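Local atomic coordinates of Xyn30D (Paenibacillus barcinonensis, PDB entry 4QB6), a protein that binds the glucuronic acid side groups of glucuronoxylan through this calcium-dependent CBM35 module, attached to an enzyme that probably cleaves the xylan backbone. Residues 56-60 / 125-129; 88-94 / 158-164; 100-104 / 151-155. One frame throughout, in Å; residues are numbered along the deposited sequence.

Contacts 1 and 3 lie at the sugar-binding end of the domain, and both touch the same glucuronic acid: contact 1 offers it aromatic rings and a tyrosine hydroxyl, contact 3 an arginine and a calcium ion. Contact 1 is mostly at the surface, contact 3 partly buried. Contact 2 is a regular antiparallel strand pair, also partly buried, where backbone hydrogen bonds do most of the holding. Contacts 1 and 2 share the four-stranded sheet and meet where R94 reaches G59 and W128. Contacts 2 and 3 lie on opposite sides of the chain's centre, although residues 151-155 lead, two residues later, into residues 158-164.

Contact 1: 56-60 / 125-129; sequences LYPGY and WSTWG. With GCU (alpha-D-glucopyranuronic acid), chain B.
Y57 and S126 bring the two backbones closest, with their CA atoms 5.4 Å apart, and there is no strand pairing between them. Residues 56-60 belong to the loop between strands 51-54 and 65-68, while 125-129 run from a loop into strand 128-137. At G59 the chain turns with a phi of 109°, and a side chain there would run into the W128 indole. The main polar link is the bond from W128 NE1 to P58 O, 2.9 Å long and nearly straight at 175°. P58 O lies in the indole plane, at its edge, although the N-H meets the carbonyl tilted from the carbonyl's own plane. Y60 N sits over one face of the same indole toward its rim, W125 O over the other, and Y60 CB packs on CZ2. Y60 N and Y57 O are buried here with no partner in the model. In this calcium-binding beta-sandwich of the CBM35 type, loops and strand ends at one end form the glycan pocket, with Y57 and W125 among its loop members. W125 CB comes in over the centre of the Y57 ring, 3.4 Å from the centroid, in a CH-pi contact; L56 CG lies over the opposite face. W125 CG is anti to its carbonyl carbon (chi1 -64°), which carries the indole on past CB, and its five-membered ring makes an offset stack with Y57, centroids 5.0 Å apart. The indole face then receives C4 of the glucuronic acid, and W125 CZ2 lies 3.4 Å from the sugar's O6B. Held between W125 CB and L56, the Y57 ring presents its OH to the sugar's O2, 2.9 Å away in a hydrogen bond that either hydroxyl could donate.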
ATOM      1  N   LEU A  56      10.657   3.304  13.438  1.00 12.70           N
ATOM      2  CA  LEU A  56      11.528   4.449  13.741  1.00 14.09           C
ATOM      3  C   LEU A  56      10.734   5.743  13.826  1.00 13.34           C
ATOM      4  O   LEU A  56      10.938   6.557  14.741  1.00 15.41           O
ATOM      5  CB  LEU A  56      12.608   4.559  12.661  1.00 16.05           C
ATOM      6  CG  LEU A  56      13.573   5.737  12.743  1.00 18.66           C
ATOM      7  CD1 LEU A  56      14.335   5.688  14.063  1.00 20.56           C
ATOM      8  CD2 LEU A  56      14.512   5.705  11.547  1.00 19.90           C
ATOM      9  N   TYR A  57       9.878   6.004  12.851  1.00 10.88           N
ATOM     10  CA  TYR A  57       9.109   7.266  12.786  1.00 10.84           C
ATOM     11  C   TYR A  57       7.760   7.054  13.430  1.00 10.17           C
ATOM     12  O   TYR A  57       7.053   6.092  13.129  1.00 11.38           O
ATOM     13  CB  TYR A  57       8.951   7.735  11.344  1.00 11.09           C
ATOM     14  CG  TYR A  57      10.270   8.061  10.748  1.00 12.12           C
ATOM     15  CD1 TYR A  57      10.991   9.161  11.185  1.00 13.36           C
ATOM     16  CD2 TYR A  57      10.856   7.223   9.811  1.00 13.09           C
ATOM     17  CE1 TYR A  57      12.255   9.444  10.664  1.00 14.98           C
ATOM     18  CE2 TYR A  57      12.098   7.501   9.299  1.00 13.99           C
ATOM     19  CZ  TYR A  57      12.791   8.583   9.746  1.00 14.49           C
ATOM     20  OH  TYR A  57      14.042   8.842   9.190  1.00 18.66           O
ATOM     21  N   PRO A  58       7.371   7.941  14.346  1.00  9.53           N
ATOM     22  CA  PRO A  58       6.135   7.791  15.080  1.00  9.55           C
ATOM     23  C   PRO A  58       4.903   8.131  14.232  1.00  9.18           C
ATOM     24  O   PRO A  58       5.005   8.803  13.219  1.00  9.26           O
ATOM     25  CB  PRO A  58       6.314   8.779  16.234  1.00  9.85           C
ATOM     26  CG  PRO A  58       7.166   9.818  15.673  1.00 10.12           C
ATOM     27  CD  PRO A  58       8.147   9.106  14.793  1.00  9.60           C
ATOM     28  N   GLY A  59       3.756   7.637  14.682  1.00  9.22           N
ATOM     29  CA  GLY A  59       2.484   8.008  14.117  1.00  9.33           C
ATOM     30  C   GLY A  59       1.777   6.956  13.304  1.00  9.76           C
ATOM     31  O   GLY A  59       0.673   7.184  12.840  1.00 10.49           O
ATOM     32  N   TYR A  60       2.439   5.806  13.122  1.00  9.54           N
ATOM     33  CA  TYR A  60       1.851   4.662  12.438  1.00  9.73           C
ATOM     34  C   TYR A  60       0.736   4.043  13.260  1.00 10.56           C
ATOM     35  O   TYR A  60       0.683   4.166  14.488  1.00 12.04           O
ATOM     36  CB  TYR A  60       2.941   3.615  12.135  1.00  9.66           C
ATOM     37  CG  TYR A  60       3.720   3.201  13.365  1.00  9.90           C
ATOM     38  CD1 TYR A  60       3.206   2.256  14.240  1.00 10.76           C
ATOM     39  CD2 TYR A  60       4.940   3.783  13.684  1.00 10.36           C
ATOM     40  CE1 TYR A  60       3.887   1.879  15.392  1.00 11.70           C
ATOM     41  CE2 TYR A  60       5.629   3.424  14.849  1.00 11.24           C
ATOM     42  CZ  TYR A  60       5.094   2.462  15.666  1.00 12.14           C
ATOM     43  OH  TYR A  60       5.768   2.094  16.833  1.00 15.01           O
ATOM     44  N   TRP A 125       9.093  12.123   7.164  1.00  8.61           N
ATOM     45  CA  TRP A 125       8.884  10.718   7.413  1.00  8.29           C
ATOM     46  C   TRP A 125       7.918  10.456   8.564  1.00  8.53           C
ATOM     47  O   TRP A 125       7.472   9.338   8.753  1.00  8.43           O
ATOM     48  CB  TRP A 125      10.184   9.949   7.645  1.00  8.87           C
ATOM     49  CG  TRP A 125      11.097   9.931   6.474  1.00  9.33           C
ATOM     50  CD1 TRP A 125      12.334  10.478   6.402  1.00 10.56           C
ATOM     51  CD2 TRP A 125      10.853   9.283   5.211  1.00  9.39           C
ATOM     52  NE1 TRP A 125      12.864  10.234   5.145  1.00 10.81           N
ATOM     53  CE2 TRP A 125      11.979   9.504   4.408  1.00 10.26           C
ATOM     54  CE3 TRP A 125       9.781   8.565   4.676  1.00  9.17           C
ATOM     55  CZ2 TRP A 125      12.062   9.036   3.100  1.00 10.36           C
ATOM     56  CZ3 TRP A 125       9.889   8.077   3.400  1.00  9.24           C
ATOM     57  CH2 TRP A 125      11.015   8.345   2.618  1.00 10.12           C
ATOM     58  N   SER A 126       7.562  11.512   9.320  1.00  8.53           N
ATOM     59  CA  SER A 126       6.499  11.366  10.329  1.00  8.57           C
ATOM     60  C   SER A 126       5.239  12.157  10.002  1.00  7.90           C
ATOM     61  O   SER A 126       4.377  12.329  10.855  1.00  8.21           O
ATOM     62  CB  SER A 126       7.002  11.612  11.753  1.00  8.81           C
ATOM     63  OG  SER A 126       7.261  12.974  12.015  1.00  9.68           O
ATOM     64  N   THR A 127       5.104  12.578   8.749  1.00  8.04           N
ATOM     65  CA  THR A 127       3.833  13.108   8.247  1.00  8.15           C
ATOM     66  C   THR A 127       3.183  11.985   7.454  1.00  8.22           C
ATOM     67  O   THR A 127       3.669  11.592   6.373  1.00  8.70           O
ATOM     68  CB  THR A 127       3.969  14.336   7.368  1.00  8.82           C
ATOM     69  OG1 THR A 127       4.561  15.369   8.169  1.00  9.87           O
ATOM     70  CG2 THR A 127       2.617  14.786   6.843  1.00  9.22           C
ATOM     71  N   TRP A 128       2.085  11.473   7.969  1.00  7.87           N
ATOM     72  CA  TRP A 128       1.358  10.374   7.356  1.00  8.57           C
ATOM     73  C   TRP A 128       0.221  10.933   6.551  1.00  9.53           C
ATOM     74  O   TRP A 128      -0.737  11.484   7.112  1.00 12.42           O
ATOM     75  CB  TRP A 128       0.865   9.412   8.429  1.00  8.47           C
ATOM     76  CG  TRP A 128       1.992   8.805   9.190  1.00  8.37           C
ATOM     77  CD1 TRP A 128       2.517   9.262  10.356  1.00  9.00           C
ATOM     78  CD2 TRP A 128       2.793   7.672   8.809  1.00  8.20           C
ATOM     79  NE1 TRP A 128       3.569   8.464  10.736  1.00  9.01           N
ATOM     80  CE2 TRP A 128       3.752   7.470   9.812  1.00  8.58           C
ATOM     81  CE3 TRP A 128       2.761   6.781   7.724  1.00  8.06           C
ATOM     82  CZ2 TRP A 128       4.694   6.457   9.744  1.00  8.53           C
ATOM     83  CZ3 TRP A 128       3.708   5.797   7.657  1.00  8.47           C
ATOM     84  CH2 TRP A 128       4.626   5.619   8.670  1.00  8.59           C
ATOM     85  N   GLY A 129       0.341  10.850   5.238  1.00  8.97           N
ATOM     86  CA  GLY A 129      -0.689  11.293   4.325  1.00  9.01           C
ATOM     87  C   GLY A 129      -1.493  10.144   3.793  1.00  8.86           C
ATOM     88  O   GLY A 129      -1.263   8.974   4.123  1.00  9.49           O
TER
HETATM   89  C1  GCU B   2      15.412   6.977   5.335  1.00 17.30           C
HETATM   90  C2  GCU B   2      14.291   6.637   6.282  1.00 16.50           C
HETATM   91  C3  GCU B   2      13.519   5.417   5.831  1.00 16.47           C
HETATM   92  C4  GCU B   2      13.078   5.606   4.319  1.00 13.77           C
HETATM   93  C5  GCU B   2      14.320   5.865   3.489  1.00 14.37           C
HETATM   94  C6  GCU B   2      14.031   6.057   2.059  1.00 13.87           C
HETATM   95  O2  GCU B   2      14.803   6.519   7.635  1.00 18.07           O
HETATM   96  O3  GCU B   2      12.351   5.142   6.597  1.00 15.22           O
HETATM   97  O4  GCU B   2      12.501   4.363   3.864  1.00 10.35           O
HETATM   98  O5  GCU B   2      14.881   7.051   4.013  1.00 16.25           O
HETATM   99  O6A GCU B   2      13.420   5.168   1.450  1.00 10.58           O
HETATM  100  O6B GCU B   2      14.394   7.081   1.493  1.00 16.45           O

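Contact 2: 88-94 / 158-164; sequences TKNVKFR and NITVTAS
The carbonyl oxygen K92 O is gripped from several directions: T160 N donates to it at 2.8 Å, a water donates at 2.9 Å, and I159 CA makes a CA-H...O contact. That water also meets T160 OG1 and, weakly, N158 ND2. Strands 88-94 and 158-163 are antiparallel neighbours in the four-stranded sheet of the beta-sandwich, their directions 156° apart. Hydrogen-bonded pairs N90-T162, K92-T160 and R94-N158 alternate with the non-hydrogen-bonded pairs V91-V161 and F93-I159; K92 N to T160 O is short, 2.8 Å, and nearly straight at 173°. K89, whose NZ bonds to T85 O, and V161 also belong to a second site, for beta-D-glucuronate, with no ligand bound here. Beyond the last pairs, S164 N donates to T88 O, and S164 OG lies near both T88 O and N90 OD1, 2.8 Å from the latter, in weak bonds that compete for one proton. An alanine in place of N90 has no OD1 to meet S164 OG, and the hydroxyl, left with its weak approach to T88 O, would probably be freer to rotate. On the polar face of N90, K92 and R94, K92 runs beside T160, whose OG1 also bonds to T39, and R94 CB packs against the N158 amide. The extended R94 chain takes its guanidinium away to a salt bridge with D157 and a hydrogen bond to G59 O. On the other face V91, F93, V161 and I159 are buried and apolar. I159 CG2, anti to its carbonyl carbon, is set beside the F93 ring and comes within 3.4 Å of F93 CD2.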
ATOM      1  N   THR A  88     -16.060  -1.686  -7.937  1.00  9.94           N
ATOM      2  CA  THR A  88     -14.999  -0.705  -7.762  1.00  9.82           C
ATOM      3  C   THR A  88     -14.824  -0.442  -6.277  1.00  9.02           C
ATOM      4  O   THR A  88     -15.785  -0.212  -5.543  1.00 10.01           O
ATOM      5  CB  THR A  88     -15.322   0.595  -8.495  1.00 10.74           C
ATOM      6  OG1 THR A  88     -15.504   0.283  -9.875  1.00 12.67           O
ATOM      7  CG2 THR A  88     -14.226   1.615  -8.336  1.00 11.11           C
ATOM      8  N   LYS A  89     -13.577  -0.484  -5.834  1.00  8.49           N
ATOM      9  CA  LYS A  89     -13.212  -0.206  -4.454  1.00  9.26           C
ATOM     10  C   LYS A  89     -12.331   1.009  -4.360  1.00  8.81           C
ATOM     11  O   LYS A  89     -11.459   1.221  -5.237  1.00  9.72           O
ATOM     12  CB  LYS A  89     -12.457  -1.381  -3.843  1.00  9.47           C
ATOM     13  CG  LYS A  89     -13.117  -2.734  -4.005  1.00  9.72           C
ATOM     14  CD  LYS A  89     -14.539  -2.811  -3.481  1.00 10.28           C
ATOM     15  CE  LYS A  89     -15.155  -4.156  -3.792  1.00 11.30           C
ATOM     16  NZ  LYS A  89     -16.593  -4.185  -3.439  1.00 12.83           N
ATOM     17  N   ASN A  90     -12.517   1.792  -3.308  1.00  9.38           N
ATOM     18  CA  ASN A  90     -11.589   2.849  -2.898  1.00 10.52           C
ATOM     19  C   ASN A  90     -10.538   2.234  -2.012  1.00 10.37           C
ATOM     20  O   ASN A  90     -10.870   1.663  -0.968  1.00 11.00           O
ATOM     21  CB  ASN A  90     -12.324   3.939  -2.128  1.00 12.55           C
ATOM     22  CG  ASN A  90     -13.313   4.685  -2.971  1.00 15.39           C
ATOM     23  OD1 ASN A  90     -13.166   4.793  -4.161  1.00 17.25           O
ATOM     24  ND2 ASN A  90     -14.365   5.201  -2.338  1.00 20.59           N
ATOM     25  N   VAL A  91      -9.284   2.233  -2.436  1.00  9.19           N
ATOM     26  CA  VAL A  91      -8.178   1.733  -1.643  1.00  8.87           C
ATOM     27  C   VAL A  91      -7.369   2.932  -1.203  1.00  8.61           C
ATOM     28  O   VAL A  91      -6.803   3.643  -2.050  1.00  8.83           O
ATOM     29  CB  VAL A  91      -7.312   0.713  -2.409  1.00  9.30           C
ATOM     30  CG1 VAL A  91      -6.161   0.254  -1.550  1.00 10.10           C
ATOM     31  CG2 VAL A  91      -8.163  -0.470  -2.871  1.00  9.92           C
ATOM     32  N   LYS A  92      -7.357   3.189   0.084  1.00  8.57           N
ATOM     33  CA  LYS A  92      -6.728   4.359   0.667  1.00  8.89           C
ATOM     34  C   LYS A  92      -5.480   3.956   1.399  1.00  8.24           C
ATOM     35  O   LYS A  92      -5.536   3.240   2.399  1.00  8.96           O
ATOM     36  CB  LYS A  92      -7.718   5.074   1.582  1.00 10.78           C
ATOM     37  CG  LYS A  92      -7.134   6.311   2.265  1.00 12.45           C
ATOM     38  CD  LYS A  92      -8.189   7.078   3.051  1.00 16.07           C
ATOM     39  CE  LYS A  92      -8.777   6.288   4.182  1.00 18.37           C
ATOM     40  NZ  LYS A  92      -9.829   7.103   4.866  1.00 22.49           N
ATOM     41  N   PHE A  93      -4.331   4.377   0.900  1.00  7.67           N
ATOM     42  CA  PHE A  93      -3.033   4.103   1.483  1.00  7.58           C
ATOM     43  C   PHE A  93      -2.689   5.173   2.482  1.00  7.59           C
ATOM     44  O   PHE A  93      -2.823   6.362   2.153  1.00  9.30           O
ATOM     45  CB  PHE A  93      -1.942   4.138   0.393  1.00  8.09           C
ATOM     46  CG  PHE A  93      -2.128   3.129  -0.700  1.00  8.50           C
ATOM     47  CD1 PHE A  93      -2.883   3.425  -1.825  1.00  9.37           C
ATOM     48  CD2 PHE A  93      -1.560   1.869  -0.609  1.00  8.65           C
ATOM     49  CE1 PHE A  93      -3.033   2.496  -2.821  1.00 10.37           C
ATOM     50  CE2 PHE A  93      -1.748   0.941  -1.611  1.00  9.22           C
ATOM     51  CZ  PHE A  93      -2.492   1.262  -2.710  1.00  9.86           C
ATOM     52  N   ARG A  94      -2.246   4.815   3.668  1.00  6.87           N
ATOM     53  CA  ARG A  94      -1.686   5.760   4.642  1.00  6.84           C
ATOM     54  C   ARG A  94      -0.191   5.551   4.604  1.00  6.41           C
ATOM     55  O   ARG A  94       0.295   4.426   4.829  1.00  6.96           O
ATOM     56  CB  ARG A  94      -2.244   5.545   6.037  1.00  7.40           C
ATOM     57  CG  ARG A  94      -1.791   6.623   7.032  1.00  8.01           C
ATOM     58  CD  ARG A  94      -2.591   6.543   8.319  1.00  8.80           C
ATOM     59  NE  ARG A  94      -2.348   7.680   9.234  1.00  9.49           N
ATOM     60  CZ  ARG A  94      -1.511   7.658  10.241  1.00  9.31           C
ATOM     61  NH1 ARG A  94      -0.750   6.619  10.471  1.00 10.20           N
ATOM     62  NH2 ARG A  94      -1.387   8.718  11.044  1.00  9.91           N
ATOM     63  N   ASN A 158      -0.623   1.344   6.220  1.00  7.27           N
ATOM     64  CA  ASN A 158      -1.840   0.519   6.136  1.00  8.03           C
ATOM     65  C   ASN A 158      -2.564   0.863   4.863  1.00  8.35           C
ATOM     66  O   ASN A 158      -2.205   1.854   4.185  1.00  7.91           O
ATOM     67  CB  ASN A 158      -2.742   0.685   7.404  1.00  8.93           C
ATOM     68  CG  ASN A 158      -3.406   2.032   7.516  1.00  9.46           C
ATOM     69  OD1 ASN A 158      -3.472   2.630   8.617  1.00 13.78           O
ATOM     70  ND2 ASN A 158      -3.950   2.478   6.481  1.00  9.40           N
ATOM     71  N   ILE A 159      -3.549   0.053   4.515  1.00  8.13           N
ATOM     72  CA  ILE A 159      -4.551   0.407   3.522  1.00  8.99           C
ATOM     73  C   ILE A 159      -5.931   0.275   4.114  1.00  8.78           C
ATOM     74  O   ILE A 159      -6.166  -0.511   5.065  1.00  9.27           O
ATOM     75  CB  ILE A 159      -4.488  -0.448   2.250  1.00  9.51           C
ATOM     76  CG1 ILE A 159      -4.638  -1.940   2.570  1.00 10.21           C
ATOM     77  CG2 ILE A 159      -3.217  -0.132   1.513  1.00 10.07           C
ATOM     78  CD1 ILE A 159      -4.746  -2.823   1.359  1.00 11.16           C
ATOM     79  N   THR A 160      -6.854   1.069   3.608  1.00  8.59           N
ATOM     80  CA  THR A 160      -8.286   0.921   3.945  1.00  9.56           C
ATOM     81  C   THR A 160      -9.013   0.678   2.664  1.00  9.79           C
ATOM     82  O   THR A 160      -8.815   1.415   1.683  1.00 11.20           O
ATOM     83  CB  THR A 160      -8.823   2.137   4.672  1.00 10.57           C
ATOM     84  OG1 THR A 160      -8.050   2.362   5.851  1.00 12.32           O
ATOM     85  CG2 THR A 160     -10.289   1.963   5.055  1.00 11.35           C
ATOM     86  N   VAL A 161      -9.875  -0.320   2.625  1.00  9.56           N
ATOM     87  CA  VAL A 161     -10.619  -0.701   1.421  1.00  9.84           C
ATOM     88  C   VAL A 161     -12.086  -0.472   1.711  1.00 10.67           C
ATOM     89  O   VAL A 161     -12.611  -0.962   2.725  1.00 10.87           O
ATOM     90  CB  VAL A 161     -10.383  -2.183   1.088  1.00 10.02           C
ATOM     91  CG1 VAL A 161     -11.132  -2.582  -0.168  1.00 11.05           C
ATOM     92  CG2 VAL A 161      -8.884  -2.446   0.941  1.00 10.30           C
ATOM     93  N   THR A 162     -12.753   0.213   0.806  0.50 10.35           N
ATOM     94  CA  THR A 162     -14.151   0.608   0.961  0.50 11.03           C
ATOM     95  C   THR A 162     -14.817   0.383  -0.393  0.50 11.35           C
ATOM     96  O   THR A 162     -14.208   0.550  -1.448  0.50 10.34           O
ATOM     97  CB  THR A 162     -14.210   2.089   1.412  0.50 11.34           C
ATOM     98  OG1 THR A 162     -13.473   2.237   2.651  0.50 10.96           O
ATOM     99  CG2 THR A 162     -15.636   2.581   1.582  0.50 12.00           C
ATOM    100  N   ALA A 163     -16.073  -0.033  -0.407  1.00 12.08           N
ATOM    101  CA  ALA A 163     -16.795  -0.117  -1.644  1.00 13.40           C
ATOM    102  C   ALA A 163     -17.088   1.279  -2.129  1.00 15.91           C
ATOM    103  O   ALA A 163     -17.471   2.130  -1.334  1.00 16.70           O
ATOM    104  CB  ALA A 163     -18.096  -0.869  -1.435  1.00 14.56           C
ATOM    105  N   SER A 164     -16.883   1.532  -3.418  1.00 18.11           N
ATOM    106  CA  SER A 164     -17.011   2.902  -3.951  1.00 23.17           C
ATOM    107  C   SER A 164     -18.471   3.315  -4.047  1.00 28.32           C
ATOM    108  O   SER A 164     -19.376   2.480  -4.079  1.00 31.37           O
ATOM    109  CB  SER A 164     -16.331   3.033  -5.317  1.00 24.26           C
ATOM    110  OG  SER A 164     -14.921   2.877  -5.219  1.00 28.20           O
ATOM    111  OXT SER A 164     -18.768   4.513  -4.087  1.00 34.36           O
TER
HETATM  112  O   HOH W   1      -5.774   3.865   5.173  1.00 13.01           O

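Contact 3: 100-104 / 151-155; sequences GTRNL and TEGPN. With CA (calcium ion), chain C; GCU (alpha-D-glucopyranuronic acid), chain B.
The guanidinium of R102 has E152 CB over one face, while G153 O and the glucuronic acid's O6A lie at its edge, near the plane. NH1 serves both edge partners: it donates to the sugar's O6A at 2.8 Å and 172°, and to G153 O at 2.9 Å, where it stands above the carbonyl plane and off the lone pairs. NH2 adds a bond of 2.9 Å to O6B, and the two nearly parallel donors, with the calcium on O6A, probably hold the carboxylate from turning. The R102 chain is extended from CG to NE and passes close to T151 O on the way. E152 faces the same carboxylate from the calcium side, with both of its oxygens on the metal and OE2 2.4 Å from it. O6A and O4 of the sugar, two waters, N67 and F68 O complete the site. This is the calcium-dependent uronic acid pocket of the CBM35 beta-sandwich, in which O6A is shared between metal and arginine; the cation and the guanidinium together probably offset the negative charge of the two carboxylates. The E152 group is steadied from behind by G153 N, which donates to the anti lone pair of OE1 at 177°. G153 O also accepts from one of the calcium waters. Farther from the sugar, N103 N donates to T151 OG1 at 2.9 Å, and a water bridges N103 O, T151 N and E152 O. The CD1 methyl of L104 reaches CD of the P154 ring, 4.1 Å away.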
ATOM      1  N   GLY A 100       9.925  14.230  -2.734  1.00 11.83           N
ATOM      2  CA  GLY A 100       9.857  13.603  -4.053  1.00 11.72           C
ATOM      3  C   GLY A 100       8.627  12.758  -4.249  1.00 11.69           C
ATOM      4  O   GLY A 100       7.847  12.554  -3.303  1.00 14.03           O
ATOM      5  N   THR A 101       8.478  12.243  -5.454  1.00 10.92           N
ATOM      6  CA  THR A 101       7.400  11.353  -5.836  1.00 10.46           C
ATOM      7  C   THR A 101       7.992   9.999  -6.089  1.00  9.54           C
ATOM      8  O   THR A 101       9.016   9.882  -6.742  1.00 10.34           O
ATOM      9  CB  THR A 101       6.675  11.856  -7.080  1.00 10.82           C
ATOM     10  OG1 THR A 101       6.051  13.104  -6.731  1.00 12.98           O
ATOM     11  CG2 THR A 101       5.621  10.887  -7.567  1.00 11.39           C
ATOM     12  N   ARG A 102       7.342   8.946  -5.589  1.00  8.47           N
ATOM     13  CA  ARG A 102       7.775   7.573  -5.809  1.00  8.23           C
ATOM     14  C   ARG A 102       6.634   6.806  -6.404  1.00  8.36           C
ATOM     15  O   ARG A 102       5.482   6.967  -5.965  1.00  9.03           O
ATOM     16  CB  ARG A 102       8.288   6.941  -4.528  1.00  8.51           C
ATOM     17  CG  ARG A 102       9.472   7.691  -3.933  1.00  8.36           C
ATOM     18  CD  ARG A 102      10.081   7.021  -2.724  1.00  8.34           C
ATOM     19  NE  ARG A 102      11.247   7.751  -2.258  1.00  8.68           N
ATOM     20  CZ  ARG A 102      12.038   7.346  -1.276  1.00  9.39           C
ATOM     21  NH1 ARG A 102      11.810   6.228  -0.646  1.00  9.07           N
ATOM     22  NH2 ARG A 102      13.102   8.055  -0.922  1.00 10.92           N
ATOM     23  N   ASN A 103       6.925   5.982  -7.398  0.50  8.22           N
ATOM     24  CA  ASN A 103       5.889   5.291  -8.170  0.50  8.18           C
ATOM     25  C   ASN A 103       5.827   3.832  -7.825  0.50  8.35           C
ATOM     26  O   ASN A 103       6.850   3.205  -7.559  0.50  8.55           O
ATOM     27  CB  ASN A 103       6.139   5.477  -9.664  0.50  8.27           C
ATOM     28  CG  ASN A 103       6.502   6.901 -10.010  0.50  8.16           C
ATOM     29  OD1 ASN A 103       7.579   7.146 -10.564  0.50 10.36           O
ATOM     30  ND2 ASN A 103       5.649   7.858  -9.669  0.50  7.34           N
ATOM     31  N   LEU A 104       4.621   3.288  -7.799  1.00  8.42           N
ATOM     32  CA  LEU A 104       4.440   1.853  -7.533  1.00  8.24           C
ATOM     33  C   LEU A 104       3.568   1.207  -8.580  1.00  8.05           C
ATOM     34  O   LEU A 104       2.532   1.787  -8.965  1.00  8.89           O
ATOM     35  CB  LEU A 104       3.812   1.577  -6.157  1.00  8.52           C
ATOM     36  CG  LEU A 104       4.483   2.166  -4.929  1.00  8.69           C
ATOM     37  CD1 LEU A 104       3.714   1.841  -3.668  1.00  9.34           C
ATOM     38  CD2 LEU A 104       5.898   1.633  -4.770  1.00  9.30           C
ATOM     39  N   THR A 151      11.958   3.983  -8.390  1.00  8.61           N
ATOM     40  CA  THR A 151      12.043   5.142  -7.527  1.00  8.65           C
ATOM     41  C   THR A 151      11.880   4.786  -6.037  1.00  8.14           C
ATOM     42  O   THR A 151      11.713   5.662  -5.203  1.00  9.11           O
ATOM     43  CB  THR A 151      11.048   6.250  -7.946  1.00  8.95           C
ATOM     44  OG1 THR A 151       9.746   5.691  -8.175  1.00  9.46           O
ATOM     45  CG2 THR A 151      11.531   6.933  -9.225  1.00  9.94           C
ATOM     46  N   GLU A 152      12.017   3.513  -5.699  1.00  7.85           N
ATOM     47  CA  GLU A 152      11.845   3.055  -4.309  1.00  8.00           C
ATOM     48  C   GLU A 152      10.378   3.316  -3.912  1.00  7.78           C
ATOM     49  O   GLU A 152       9.499   3.391  -4.781  1.00  8.15           O
ATOM     50  CB  GLU A 152      12.917   3.664  -3.380  1.00  8.88           C
ATOM     51  CG  GLU A 152      13.579   2.675  -2.431  1.00  9.45           C
ATOM     52  CD  GLU A 152      13.282   2.881  -0.962  1.00  9.56           C
ATOM     53  OE1 GLU A 152      12.111   3.135  -0.594  1.00  9.15           O
ATOM     54  OE2 GLU A 152      14.203   2.758  -0.122  1.00  9.78           O
ATOM     55  N   GLY A 153      10.085   3.374  -2.626  1.00  7.72           N
ATOM     56  CA  GLY A 153       8.681   3.516  -2.230  1.00  7.60           C
ATOM     57  C   GLY A 153       8.496   4.383  -1.031  1.00  7.47           C
ATOM     58  O   GLY A 153       9.415   4.614  -0.265  1.00  7.61           O
ATOM     59  N   PRO A 154       7.264   4.830  -0.791  1.00  7.51           N
ATOM     60  CA  PRO A 154       6.949   5.492   0.460  1.00  7.53           C
ATOM     61  C   PRO A 154       6.985   4.505   1.616  1.00  7.33           C
ATOM     62  O   PRO A 154       6.815   3.312   1.403  1.00  7.94           O
ATOM     63  CB  PRO A 154       5.535   5.982   0.219  1.00  8.03           C
ATOM     64  CG  PRO A 154       4.942   4.949  -0.662  1.00  8.63           C
ATOM     65  CD  PRO A 154       6.066   4.518  -1.574  1.00  7.95           C
ATOM     66  N   ASN A 155       7.171   4.975   2.837  1.00  6.96           N
ATOM     67  CA  ASN A 155       6.976   4.109   3.969  1.00  6.84           C
ATOM     68  C   ASN A 155       5.466   3.869   4.113  1.00  6.97           C
ATOM     69  O   ASN A 155       4.679   4.828   4.070  1.00  8.19           O
ATOM     70  CB  ASN A 155       7.535   4.696   5.240  1.00  6.90           C
ATOM     71  CG  ASN A 155       9.039   4.707   5.285  1.00  7.57           C
ATOM     72  OD1 ASN A 155       9.720   4.047   4.504  1.00  7.88           O
ATOM     73  ND2 ASN A 155       9.573   5.422   6.263  1.00  8.20           N
TER
HETATM   74 CA    CA C 203      12.798   2.929   1.857  1.00  8.23          CA
HETATM   75  C1  GCU B   2      15.412   6.977   5.335  1.00 17.30           C
HETATM   76  C2  GCU B   2      14.291   6.637   6.282  1.00 16.50           C
HETATM   77  C3  GCU B   2      13.519   5.417   5.831  1.00 16.47           C
HETATM   78  C4  GCU B   2      13.078   5.606   4.319  1.00 13.77           C
HETATM   79  C5  GCU B   2      14.320   5.865   3.489  1.00 14.37           C
HETATM   80  C6  GCU B   2      14.031   6.057   2.059  1.00 13.87           C
HETATM   81  O2  GCU B   2      14.803   6.519   7.635  1.00 18.07           O
HETATM   82  O3  GCU B   2      12.351   5.142   6.597  1.00 15.22           O
HETATM   83  O4  GCU B   2      12.501   4.363   3.864  1.00 10.35           O
HETATM   84  O5  GCU B   2      14.881   7.051   4.013  1.00 16.25           O
HETATM   85  O6A GCU B   2      13.420   5.168   1.450  1.00 10.58           O
HETATM   86  O6B GCU B   2      14.394   7.081   1.493  1.00 16.45           O
HETATM   87  O   HOH W   2       9.435   2.763  -7.463  1.00  8.02           O
HETATM   88  O   HOH W   3       9.464   4.476 -10.594  1.00 13.50           O
HETATM   89  O   HOH W   4      10.348   3.125   1.935  1.00  8.50           O
HETATM   90  O   HOH W   5      14.970   2.403   2.757  1.00 12.71           O